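Local coordinates for protein antigen 43 (Escherichia coli, PDB 4KH3) that mediates the self-association of bacterial cells, driving aggregation through a Velcro-like mechanism as the passenger domain of an autotransporter, at residues G52-A57 / I73-G78; A309-V314 / A328-M333; Q157-T162 / Q174-S179; N99-N104 / I120-G125. All coordinates share one frame; numbering follows the deposited sequence.

Interaction 1. Residues G52-A57 / I73-G78; sequences GQWIKA and IVQAGG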
loop_
_atom_site.group_PDB
_atom_site.type_symbol
_atom_site.label_atom_id
_atom_site.label_comp_id
_atom_site.label_asym_id
_atom_site.label_seq_id
_atom_site.Cartn_x
_atom_site.Cartn_y
_atom_site.Cartn_z
ATOM N N GLY A 52 -8.785 21.480 40.783
ATOM C CA GLY A 52 -8.976 21.797 39.384
ATOM C C GLY A 52 -9.945 22.948 39.164
ATOM O O GLY A 52 -10.512 23.501 40.120
ATOM N N GLN A 53 -10.110 23.323 37.898
ATOM C CA GLN A 53 -11.056 24.361 37.519
ATOM C C GLN A 53 -12.308 23.671 37.020
ATOM O O GLN A 53 -12.258 22.934 36.040
ATOM C CB GLN A 53 -10.474 25.242 36.413
ATOM C CG GLN A 53 -11.339 26.434 36.042
ATOM C CD GLN A 53 -10.763 27.252 34.880
ATOM O OE1 GLN A 53 -10.518 26.720 33.792
ATOM N NE2 GLN A 53 -10.547 28.551 35.110
ATOM N N TRP A 54 -13.418 23.891 37.714
ATOM C CA TRP A 54 -14.693 23.272 37.377
ATOM C C TRP A 54 -15.549 24.327 36.710
ATOM O O TRP A 54 -15.969 25.292 37.352
ATOM C CB TRP A 54 -15.392 22.741 38.643
ATOM C CG TRP A 54 -14.529 21.807 39.443
ATOM C CD1 TRP A 54 -13.495 22.154 40.269
ATOM C CD2 TRP A 54 -14.601 20.374 39.475
ATOM N NE1 TRP A 54 -12.923 21.028 40.814
ATOM C CE2 TRP A 54 -13.582 19.922 40.345
ATOM C CE3 TRP A 54 -15.426 19.428 38.856
ATOM C CZ2 TRP A 54 -13.366 18.568 40.611
ATOM C CZ3 TRP A 54 -15.213 18.076 39.122
ATOM C CH2 TRP A 54 -14.192 17.663 39.996
ATOM N N ILE A 55 -15.779 24.174 35.413
ATOM C CA ILE A 55 -16.639 25.112 34.715
ATOM C C ILE A 55 -18.022 24.515 34.804
ATOM O O ILE A 55 -18.295 23.478 34.205
ATOM C CB ILE A 55 -16.256 25.288 33.232
ATOM C CG1 ILE A 55 -14.746 25.515 33.081
ATOM C CG2 ILE A 55 -17.032 26.435 32.629
ATOM C CD1 ILE A 55 -14.225 26.772 33.774
ATOM N N LYS A 56 -18.890 25.155 35.572
ATOM C CA LYS A 56 -20.207 24.595 35.828
ATOM C C LYS A 56 -21.232 25.069 34.813
ATOM O O LYS A 56 -20.947 25.939 33.981
ATOM C CB LYS A 56 -20.661 24.944 37.248
ATOM C CG LYS A 56 -19.612 24.618 38.305
ATOM C CD LYS A 56 -20.123 24.875 39.712
ATOM C CE LYS A 56 -21.241 23.899 40.069
ATOM N NZ LYS A 56 -20.823 22.468 39.862
ATOM N N ALA A 57 -22.427 24.494 34.898
ATOM C CA ALA A 57 -23.534 24.872 34.031
ATOM C C ALA A 57 -23.689 26.399 33.936
ATOM O O ALA A 57 -23.858 27.096 34.943
ATOM C CB ALA A 57 -24.827 24.214 34.523
ATOM N N ILE A 73 -12.331 20.674 34.399
ATOM C CA ILE A 73 -13.533 19.866 34.264
ATOM C C ILE A 73 -14.662 20.729 33.741
ATOM O O ILE A 73 -15.155 21.622 34.430
ATOM C CB ILE A 73 -13.961 19.198 35.584
ATOM C CG1 ILE A 73 -12.790 18.443 36.220
ATOM C CG2 ILE A 73 -15.135 18.264 35.342
ATOM C CD1 ILE A 73 -12.026 19.247 37.267
ATOM N N VAL A 74 -15.052 20.467 32.501
ATOM C CA VAL A 74 -16.088 21.253 31.876
ATOM C C VAL A 74 -17.351 20.449 31.957
ATOM O O VAL A 74 -17.508 19.439 31.266
ATOM C CB VAL A 74 -15.755 21.581 30.425
ATOM C CG1 VAL A 74 -16.891 22.362 29.785
ATOM C CG2 VAL A 74 -14.464 22.366 30.367
ATOM N N GLN A 75 -18.245 20.889 32.827
ATOM C CA GLN A 75 -19.453 20.135 33.106
ATOM C C GLN A 75 -20.517 20.422 32.069
ATOM O O GLN A 75 -20.430 21.410 31.330
ATOM C CB GLN A 75 -19.949 20.466 34.512
ATOM C CG GLN A 75 -18.860 20.276 35.551
ATOM C CD GLN A 75 -19.370 19.726 36.868
ATOM O OE1 GLN A 75 -19.897 20.468 37.703
ATOM N NE2 GLN A 75 -19.207 18.417 37.063
ATOM N N ALA A 76 -21.516 19.554 32.006
ATOM C CA ALA A 76 -22.626 19.781 31.099
ATOM C C ALA A 76 -23.177 21.190 31.327
ATOM O O ALA A 76 -23.348 21.618 32.468
ATOM C CB ALA A 76 -23.691 18.731 31.309
ATOM N N GLY A 77 -23.397 21.921 30.239
ATOM C CA GLY A 77 -23.851 23.295 30.311
ATOM C C GLY A 77 -22.699 24.276 30.433
ATOM O O GLY A 77 -22.879 25.495 30.310
ATOM N N GLY A 78 -21.506 23.748 30.684
ATOM C CA GLY A 78 -20.325 24.585 30.777
ATOM C C GLY A 78 -19.649 24.801 29.432
ATOM O O GLY A 78 -19.825 24.019 28.502
HETATM O O HOH W 1 -22.631 22.298 36.692
#

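Interaction 2. Residues A309-V314 / A328-M333; sequences ATNTRV and ATTVSM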
loop_
_atom_site.group_PDB
_atom_site.type_symbol
_atom_site.label_atom_id
_atom_site.label_comp_id
_atom_site.label_asym_id
_atom_site.label_seq_id
_atom_site.Cartn_x
_atom_site.Cartn_y
_atom_site.Cartn_z
ATOM N N ALA A 309 -9.062 -15.531 -13.858
ATOM C CA ALA A 309 -9.345 -14.161 -14.264
ATOM C C ALA A 309 -9.588 -14.121 -15.772
ATOM O O ALA A 309 -8.820 -14.693 -16.553
ATOM C CB ALA A 309 -8.186 -13.245 -13.888
ATOM N N THR A 310 -10.650 -13.440 -16.182
ATOM C CA THR A 310 -10.935 -13.266 -17.599
ATOM C C THR A 310 -10.939 -11.779 -17.963
ATOM O O THR A 310 -11.281 -10.934 -17.141
ATOM C CB THR A 310 -12.294 -13.876 -17.945
ATOM O OG1 THR A 310 -13.303 -13.275 -17.121
ATOM C CG2 THR A 310 -12.275 -15.369 -17.669
ATOM N N ASN A 311 -10.545 -11.462 -19.192
ATOM C CA ASN A 311 -10.573 -10.084 -19.679
ATOM C C ASN A 311 -9.764 -9.104 -18.819
ATOM O O ASN A 311 -10.218 -7.994 -18.535
ATOM C CB ASN A 311 -12.018 -9.588 -19.797
ATOM C CG ASN A 311 -12.823 -10.370 -20.803
ATOM O OD1 ASN A 311 -12.374 -10.605 -21.925
ATOM N ND2 ASN A 311 -14.024 -10.786 -20.406
ATOM N N THR A 312 -8.578 -9.514 -18.389
ATOM C CA THR A 312 -7.743 -8.629 -17.596
ATOM C C THR A 312 -6.947 -7.720 -18.517
ATOM O O THR A 312 -6.242 -8.191 -19.410
ATOM C CB THR A 312 -6.767 -9.404 -16.704
ATOM O OG1 THR A 312 -7.498 -10.298 -15.857
ATOM C CG2 THR A 312 -5.972 -8.444 -15.846
ATOM N N ARG A 313 -7.075 -6.414 -18.305
ATOM C CA ARG A 313 -6.279 -5.439 -19.044
ATOM C C ARG A 313 -5.056 -5.035 -18.195
ATOM O O ARG A 313 -5.192 -4.582 -17.061
ATOM C CB ARG A 313 -7.147 -4.239 -19.426
ATOM C CG ARG A 313 -6.410 -3.110 -20.100
ATOM C CD ARG A 313 -6.008 -3.463 -21.509
ATOM N NE ARG A 313 -5.157 -2.424 -22.073
ATOM C CZ ARG A 313 -4.442 -2.559 -23.185
ATOM N NH1 ARG A 313 -4.472 -3.701 -23.862
ATOM N NH2 ARG A 313 -3.687 -1.547 -23.611
ATOM N N VAL A 314 -3.857 -5.255 -18.716
ATOM C CA VAL A 314 -2.659 -4.932 -17.957
ATOM C C VAL A 314 -1.897 -3.812 -18.642
ATOM O O VAL A 314 -1.178 -4.050 -19.612
ATOM C CB VAL A 314 -1.743 -6.146 -17.804
ATOM C CG1 VAL A 314 -0.687 -5.874 -16.749
ATOM C CG2 VAL A 314 -2.561 -7.388 -17.440
ATOM N N ALA A 328 -5.644 -17.405 -16.309
ATOM C CA ALA A 328 -6.089 -16.119 -16.829
ATOM C C ALA A 328 -6.285 -16.176 -18.341
ATOM O O ALA A 328 -5.344 -16.487 -19.080
ATOM C CB ALA A 328 -5.095 -15.020 -16.465
ATOM N N THR A 329 -7.492 -15.866 -18.808
ATOM C CA THR A 329 -7.734 -15.811 -20.256
ATOM C C THR A 329 -8.151 -14.432 -20.763
ATOM O O THR A 329 -8.545 -13.562 -19.984
ATOM C CB THR A 329 -8.750 -16.862 -20.708
ATOM O OG1 THR A 329 -9.959 -16.703 -19.959
ATOM C CG2 THR A 329 -8.190 -18.256 -20.460
ATOM N N THR A 330 -8.079 -14.268 -22.078
ATOM C CA THR A 330 -8.141 -12.961 -22.728
ATOM C C THR A 330 -7.390 -11.876 -21.957
ATOM O O THR A 330 -7.893 -10.772 -21.769
ATOM C CB THR A 330 -9.582 -12.515 -23.031
ATOM O OG1 THR A 330 -10.353 -12.486 -21.820
ATOM C CG2 THR A 330 -10.227 -13.480 -24.034
ATOM N N VAL A 331 -6.192 -12.212 -21.492
ATOM C CA VAL A 331 -5.295 -11.216 -20.943
ATOM C C VAL A 331 -4.933 -10.228 -22.045
ATOM O O VAL A 331 -4.578 -10.610 -23.153
ATOM C CB VAL A 331 -4.014 -11.860 -20.401
ATOM C CG1 VAL A 331 -3.032 -10.774 -19.904
ATOM C CG2 VAL A 331 -4.360 -12.847 -19.297
ATOM N N SER A 332 -5.049 -8.945 -21.754
ATOM C CA SER A 332 -4.737 -7.945 -22.760
ATOM C C SER A 332 -3.553 -7.119 -22.279
ATOM O O SER A 332 -3.716 -6.195 -21.489
ATOM C CB SER A 332 -5.959 -7.070 -23.023
ATOM O OG SER A 332 -5.737 -6.226 -24.128
ATOM N N MET A 333 -2.354 -7.499 -22.714
ATOM C CA MET A 333 -1.139 -6.799 -22.326
ATOM C C MET A 333 -1.009 -5.498 -23.095
ATOM O O MET A 333 -1.108 -5.486 -24.322
ATOM C CB MET A 333 0.084 -7.659 -22.600
ATOM C CG MET A 333 0.047 -8.979 -21.899
ATOM S SD MET A 333 -0.070 -8.754 -20.119
ATOM C CE MET A 333 1.460 -7.872 -19.794
HETATM O O HOH W 2 -7.594 -12.503 -17.752
#

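Interaction 3. Residues Q157-T162 / Q174-S179; sequences QMVGGT and QVIWSS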
loop_
_atom_site.group_PDB
_atom_site.type_symbol
_atom_site.label_atom_id
_atom_site.label_comp_id
_atom_site.label_asym_id
_atom_site.label_seq_id
_atom_site.Cartn_x
_atom_site.Cartn_y
_atom_site.Cartn_z
ATOM N N GLN A 157 -6.147 11.134 17.646
ATOM C CA GLN A 157 -7.555 11.177 18.018
ATOM C C GLN A 157 -8.108 9.770 18.052
ATOM O O GLN A 157 -7.926 9.015 17.100
ATOM C CB GLN A 157 -8.348 11.998 17.004
ATOM C CG GLN A 157 -9.827 12.182 17.326
ATOM C CD GLN A 157 -10.559 12.928 16.219
ATOM O OE1 GLN A 157 -10.511 12.526 15.053
ATOM N NE2 GLN A 157 -11.227 14.025 16.576
ATOM N N MET A 158 -8.778 9.419 19.147
ATOM C CA MET A 158 -9.483 8.141 19.228
ATOM C C MET A 158 -10.970 8.383 19.225
ATOM O O MET A 158 -11.476 9.218 19.980
ATOM C CB MET A 158 -9.106 7.385 20.495
ATOM C CG MET A 158 -7.608 7.296 20.700
ATOM S SD MET A 158 -6.680 6.184 19.611
ATOM C CE MET A 158 -5.495 7.338 18.896
ATOM N N VAL A 159 -11.678 7.633 18.394
ATOM C CA VAL A 159 -13.095 7.855 18.231
ATOM C C VAL A 159 -13.920 6.662 18.690
ATOM O O VAL A 159 -14.011 5.645 17.996
ATOM C CB VAL A 159 -13.443 8.175 16.770
ATOM C CG1 VAL A 159 -14.867 8.718 16.680
ATOM C CG2 VAL A 159 -12.441 9.155 16.184
ATOM N N GLY A 160 -14.535 6.808 19.857
ATOM C CA GLY A 160 -15.484 5.835 20.350
ATOM C C GLY A 160 -16.877 6.382 20.174
ATOM O O GLY A 160 -17.850 5.625 20.083
ATOM N N GLY A 161 -16.964 7.710 20.116
ATOM C CA GLY A 161 -18.206 8.398 19.818
ATOM C C GLY A 161 -18.262 8.851 18.368
ATOM O O GLY A 161 -18.225 8.038 17.454
ATOM N N THR A 162 -18.351 10.158 18.152
ATOM C CA THR A 162 -18.495 10.677 16.804
ATOM C C THR A 162 -17.515 11.812 16.510
ATOM O O THR A 162 -17.341 12.737 17.313
ATOM C CB THR A 162 -19.947 11.162 16.552
ATOM O OG1 THR A 162 -20.845 10.071 16.755
ATOM C CG2 THR A 162 -20.119 11.668 15.122
ATOM N N GLN A 174 -5.893 8.985 13.323
ATOM C CA GLN A 174 -7.224 8.864 13.903
ATOM C C GLN A 174 -7.590 7.379 13.952
ATOM O O GLN A 174 -7.547 6.686 12.941
ATOM C CB GLN A 174 -8.260 9.641 13.093
ATOM C CG GLN A 174 -9.679 9.506 13.643
ATOM C CD GLN A 174 -10.738 9.972 12.650
ATOM O OE1 GLN A 174 -10.991 9.314 11.647
ATOM N NE2 GLN A 174 -11.368 11.101 12.937
ATOM N N VAL A 175 -7.919 6.888 15.138
ATOM C CA VAL A 175 -8.351 5.516 15.297
ATOM C C VAL A 175 -9.837 5.517 15.584
ATOM O O VAL A 175 -10.290 6.178 16.511
ATOM C CB VAL A 175 -7.626 4.837 16.467
ATOM C CG1 VAL A 175 -8.084 3.395 16.606
ATOM C CG2 VAL A 175 -6.131 4.910 16.266
ATOM N N ILE A 176 -10.609 4.790 14.791
ATOM C CA ILE A 176 -12.033 4.666 15.066
ATOM C C ILE A 176 -12.304 3.320 15.706
ATOM O O ILE A 176 -12.203 2.290 15.050
ATOM C CB ILE A 176 -12.868 4.770 13.793
ATOM C CG1 ILE A 176 -12.544 6.074 13.058
ATOM C CG2 ILE A 176 -14.337 4.725 14.142
ATOM C CD1 ILE A 176 -13.037 6.098 11.646
ATOM N N TRP A 177 -12.649 3.325 16.987
ATOM C CA TRP A 177 -12.951 2.080 17.672
ATOM C C TRP A 177 -14.235 1.508 17.099
ATOM O O TRP A 177 -14.985 2.223 16.435
ATOM C CB TRP A 177 -13.023 2.304 19.185
ATOM C CG TRP A 177 -11.741 2.888 19.695
ATOM C CD1 TRP A 177 -11.550 4.139 20.219
ATOM C CD2 TRP A 177 -10.452 2.264 19.672
ATOM N NE1 TRP A 177 -10.224 4.323 20.540
ATOM C CE2 TRP A 177 -9.530 3.182 20.218
ATOM C CE3 TRP A 177 -9.986 1.009 19.253
ATOM C CZ2 TRP A 177 -8.175 2.886 20.358
ATOM C CZ3 TRP A 177 -8.637 0.717 19.386
ATOM C CH2 TRP A 177 -7.749 1.652 19.935
ATOM N N SER A 178 -14.474 0.222 17.331
ATOM C CA SER A 178 -15.599 -0.489 16.708
ATOM C C SER A 178 -16.958 0.187 16.918
ATOM O O SER A 178 -17.848 0.089 16.077
ATOM C CB SER A 178 -15.658 -1.934 17.200
ATOM O OG SER A 178 -15.979 -1.973 18.576
ATOM N N SER A 179 -17.107 0.886 18.033
ATOM C CA SER A 179 -18.362 1.580 18.318
ATOM C C SER A 179 -18.375 2.975 17.706
ATOM O O SER A 179 -19.407 3.634 17.673
ATOM C CB SER A 179 -18.531 1.727 19.827
ATOM O OG SER A 179 -17.459 2.498 20.363
HETATM O O HOH W 3 -20.609 5.976 16.963
#

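Interaction 4. Residues N99-N104 / I120-G125; sequences NTTLDN and IINQDG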
loop_
_atom_site.group_PDB
_atom_site.type_symbol
_atom_site.label_atom_id
_atom_site.label_comp_id
_atom_site.label_asym_id
_atom_site.label_seq_id
_atom_site.Cartn_x
_atom_site.Cartn_y
_atom_site.Cartn_z
ATOM N N ASN A 99 -11.987 25.527 20.310
ATOM C CA ASN A 99 -10.607 25.898 19.994
ATOM C C ASN A 99 -9.613 25.537 21.090
ATOM O O ASN A 99 -8.853 26.365 21.578
ATOM C CB ASN A 99 -10.495 27.366 19.567
ATOM C CG ASN A 99 -11.041 27.599 18.158
ATOM O OD1 ASN A 99 -11.175 28.738 17.698
ATOM N ND2 ASN A 99 -11.366 26.508 17.470
ATOM N N THR A 100 -9.647 24.274 21.475
ATOM C CA THR A 100 -8.681 23.717 22.392
ATOM C C THR A 100 -7.385 23.383 21.635
ATOM O O THR A 100 -7.416 23.033 20.453
ATOM C CB THR A 100 -9.259 22.458 22.997
ATOM O OG1 THR A 100 -10.558 22.754 23.530
ATOM C CG2 THR A 100 -8.351 21.913 24.086
ATOM N N THR A 101 -6.247 23.525 22.301
ATOM C CA THR A 101 -4.995 23.065 21.728
ATOM C C THR A 101 -4.334 22.064 22.671
ATOM O O THR A 101 -4.187 22.327 23.859
ATOM C CB THR A 101 -4.045 24.225 21.445
ATOM O OG1 THR A 101 -4.742 25.237 20.700
ATOM C CG2 THR A 101 -2.880 23.740 20.641
ATOM N N LEU A 102 -3.963 20.906 22.143
ATOM C CA LEU A 102 -3.258 19.908 22.927
ATOM C C LEU A 102 -1.828 19.818 22.419
ATOM O O LEU A 102 -1.596 19.534 21.240
ATOM C CB LEU A 102 -3.938 18.546 22.795
ATOM C CG LEU A 102 -5.447 18.457 23.046
ATOM C CD1 LEU A 102 -5.924 17.023 22.852
ATOM C CD2 LEU A 102 -5.815 18.953 24.424
ATOM N N ASP A 103 -0.869 20.105 23.293
ATOM C CA ASP A 103 0.542 19.930 22.958
ATOM C C ASP A 103 1.168 18.998 23.994
ATOM O O ASP A 103 0.662 18.877 25.114
ATOM C CB ASP A 103 1.296 21.269 22.929
ATOM C CG ASP A 103 0.479 22.413 22.305
ATOM O OD1 ASP A 103 0.338 22.487 21.061
ATOM O OD2 ASP A 103 0.001 23.269 23.075
ATOM N N ASN A 104 2.252 18.331 23.611
ATOM C CA ASN A 104 3.047 17.517 24.531
ATOM C C ASN A 104 2.281 16.639 25.504
ATOM O O ASN A 104 2.451 16.762 26.729
ATOM C CB ASN A 104 4.020 18.398 25.308
ATOM C CG ASN A 104 5.095 18.987 24.422
ATOM O OD1 ASN A 104 5.449 18.412 23.388
ATOM N ND2 ASN A 104 5.625 20.136 24.822
ATOM N N ILE A 120 -7.035 21.255 18.168
ATOM C CA ILE A 120 -5.846 20.946 17.388
ATOM C C ILE A 120 -4.971 20.049 18.251
ATOM O O ILE A 120 -4.681 20.369 19.407
ATOM C CB ILE A 120 -5.080 22.202 16.962
ATOM C CG1 ILE A 120 -5.936 23.049 16.023
ATOM C CG2 ILE A 120 -3.788 21.837 16.240
ATOM C CD1 ILE A 120 -5.140 24.074 15.282
ATOM N N ILE A 121 -4.597 18.901 17.707
ATOM C CA ILE A 121 -3.819 17.938 18.454
ATOM C C ILE A 121 -2.389 17.930 17.936
ATOM O O ILE A 121 -2.112 17.404 16.853
ATOM C CB ILE A 121 -4.399 16.534 18.326
ATOM C CG1 ILE A 121 -5.931 16.558 18.476
ATOM C CG2 ILE A 121 -3.764 15.611 19.360
ATOM C CD1 ILE A 121 -6.595 15.183 18.266
ATOM N N ASN A 122 -1.487 18.525 18.709
ATOM C CA ASN A 122 -0.085 18.596 18.320
ATOM C C ASN A 122 0.751 17.636 19.133
ATOM O O ASN A 122 0.325 17.198 20.200
ATOM C CB ASN A 122 0.443 20.019 18.514
ATOM C CG ASN A 122 -0.219 21.013 17.583
ATOM O OD1 ASN A 122 -0.397 20.741 16.400
ATOM N ND2 ASN A 122 -0.614 22.160 18.119
ATOM N N GLN A 123 1.928 17.308 18.604
ATOM C CA GLN A 123 3.015 16.681 19.363
ATOM C C GLN A 123 2.577 15.787 20.528
ATOM O O GLN A 123 2.662 16.189 21.686
ATOM C CB GLN A 123 3.963 17.770 19.884
ATOM C CG GLN A 123 5.288 17.236 20.406
ATOM C CD GLN A 123 5.966 16.336 19.402
ATOM O OE1 GLN A 123 6.587 16.810 18.448
ATOM N NE2 GLN A 123 5.830 15.027 19.593
ATOM N N ASP A 124 2.081 14.593 20.208
ATOM C CA ASP A 124 1.697 13.598 21.214
ATOM C C ASP A 124 0.490 13.936 22.087
ATOM O O ASP A 124 0.166 13.191 23.017
ATOM C CB ASP A 124 2.895 13.172 22.072
ATOM C CG ASP A 124 3.918 12.404 21.275
ATOM O OD1 ASP A 124 3.567 11.308 20.795
ATOM O OD2 ASP A 124 5.056 12.902 21.109
ATOM N N GLY A 125 -0.192 15.033 21.776
ATOM C CA GLY A 125 -1.498 15.280 22.349
ATOM C C GLY A 125 -2.432 14.114 22.058
ATOM O O GLY A 125 -2.187 13.284 21.176
#

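Interaction 1. Residues G52-A57 / I73-G78
Trp-54 and Ile-73 stand side by side on strands 52-55 and 71-74, which occupy successive turns of a right-handed parallel beta-helix and illustrate how neighbouring turns of such a solenoid are joined. Backbone hydrogen bonds give the pairing its register: the amide of Ile-73 reaches Gln-53 O at 2.8 Å, that of Ile-55 reaches Ile-73 O, and that of Gln-75 reaches Ile-55 O, so the bonding continues just past the end of the second strand.

Apolar contacts lie on both faces. On that of Trp-54, Ile-73 CD1 sits over the centre of the six-membered ring, 3.4 Å from the centroid of Trp-54 and 8° off its normal, a CH-pi contact. A chi2 of 95° in Ile-73 swings CD1 over the indole, while CG2 covers the CE3 side. Phe-26 also stacks on the indole, and Asn-24 accepts from its NE1, so the preceding turn fixes the ring as well. On the buried face, Ile-55 CG1 and Val-74 CG2 pack at 4.2 Å. The side-chain amide of Gln-53, beside Ile-55 on this face, bonds Gln-25 and Gln-72.

Polar contacts gather where the chains leave the strands. Lys-56, bent at chi3 and chi4, curls back to bring NZ within 3.1 Å of Gln-75 OE1, a weak bond. One water accepts from Ala-57 N and donates weakly to the same OE1. Finally, a type II turn from Gln-75 to Gly-78 passes beside Ala-57, with Gly-77 at positive phi (87°), and is closed by a bond from Gly-78 N to Gln-75 O of 2.7 Å.

Interaction 2. Residues A309-V314 / A328-M333
Val-314 and Met-333 lie alongside one another at the closely packed end of this pairing, where SD of Met-333 comes 3.9 Å from CB of Val-314. The Met-333 chain is folded at chi2 and chi3, which turns its thioether back along the valine. CG2 of Val-314 also meets Val-331 CG1 at 4.2 Å, and Leu-320 touches Thr-312, Val-314 and Val-331. On the same interior side, the methyls of Ala-309 and Ala-328 lie side by side, CB to CB 4.4 Å.

These are adjacent turns of a parallel beta-helix, each bending at a corner between two short strands. At that corner Asn-311 and Thr-330 both have positive phi, and the packing gives way to polar contacts: Asn-311 OD1 and Thr-330 OG1 are 2.8 Å apart. A water beside the corner donates to Thr-329 O at 2.6 Å and accepts from Thr-312 N.

Beyond the bend, the outward face carries Arg-313 and Ser-332. NH1 of Arg-313 donates to OG of Ser-332 at 2.8 Å, with the hydroxyl oxygen near the guanidinium plane and the bond moderately bent (141°). Arg-313 NE, meanwhile, forms a salt bridge with Asp-315.

Interaction 3. Residues Q157-T162 / Q174-S179
Gln-157 and Gln-174, paired on adjacent parallel strands of the beta-helix, show how a solenoid can bury amides by linking them side by side in a row. NE2 of Gln-174 donates to OE1 of Gln-157 at 2.7 Å and 171°; the acceptor lies in the amide plane of Gln-174, and the two amide planes are nearly coplanar. Both side chains point CG anti to the backbone N and run on extended, which sends their amides inward together. CG of Gln-174 also rests against CG2 of Val-159, 3.8 Å away.

On the reverse face, Met-158 is folded so that SD lies 3.5 Å from Val-175 CB. The indole of Trp-177 is modelled in two conformers, so its contacts are tentative: in the one described here, SD approaches CZ2 at 3.7 Å in an oblique Met-aromatic contact, while Val-175 CG1 covers one ring face off-centre.

The backbone sets this arrangement: Val-175 N bonds Gln-157 O, Val-159 N bonds Val-175 O, and Trp-177 N follows with Val-159 O. Further out, Gln-157 NE2 bonds Gln-127 and Gln-174 OE1 accepts from Gln-193, carrying the run of amides across four turns. Past the strands, Ser-179 OG bonds His-131 and lies 3.2 Å from Gly-160 O. A water there donates to Gly-161 O and, at 2.7 Å, to Ser-179 O.

Interaction 4. Residues N99-N104 / I120-G125
Thr-101 and Leu-102 pair with Ile-120 and Ile-121 in a short stretch of parallel strand, followed at once by a polar bend in each chain. Leu-102 is held from both ends of its backbone: its amide donates almost straight to Ile-120 O (2.9 Å, 177°), and its carbonyl accepts from Asn-122 N at 2.7 Å. Ile-120 N bonds Thr-100 O at the start of the pairing.

On the buried side, Leu-102 CD1 approaches Ile-121 CG2 at 4.3 Å, and Gly-125 CA lies 4.1 Å from Leu-102 CB. Gln-127 and Ile-85 also touch this leucine.

The bend that follows these strands is a corner of the parallel beta-helix, where the chain turns from one side to the next, and here polar residues of successive turns line it side by side. In one of two modelled conformers of Asp-103, OD1 accepts from ND2 of Asn-122 at 3.1 Å and 166°, a provisional bond. Carboxylate and amide are nearly coplanar, with their planes 12° apart. OD1 of Asn-122 accepts from Asn-141 ND2 on the following turn; with both bonds present, each end of the amide would be engaged, which would fix its rotation.

A type I' turn from Asn-122 to Gly-125 takes the second chain round, with Gly-125 N bonded to Asn-122 O. Across from it, Asn-104 OD1 lies 3.2 Å from CG of Gln-123, whose own NE2 leads away to Asp-124 OD2.

Overall arrangement
All four contacts join neighbouring turns of one beta-helix, at different sides of the coil and points along it. Interactions 1 and 3 use the same run of parallel strands, their centres about 24 Å apart. Interactions 2 and 4 lie in the other strand rows and follow the chain round corners. Interaction 3 is the most buried, with amides bonded inside; the others are partly buried, combining apolar interior pairs with varied outer contacts: indole against isoleucine and a weakly bonded lysine in interaction 1, an arginine in interaction 2, an aspartate in interaction 4. Interactions 3 and 4 meet through the interior, where Gln-157 CB packs on Ile-121 CD1 at 3.8 Å; interaction 2 lies beyond the chain's centre.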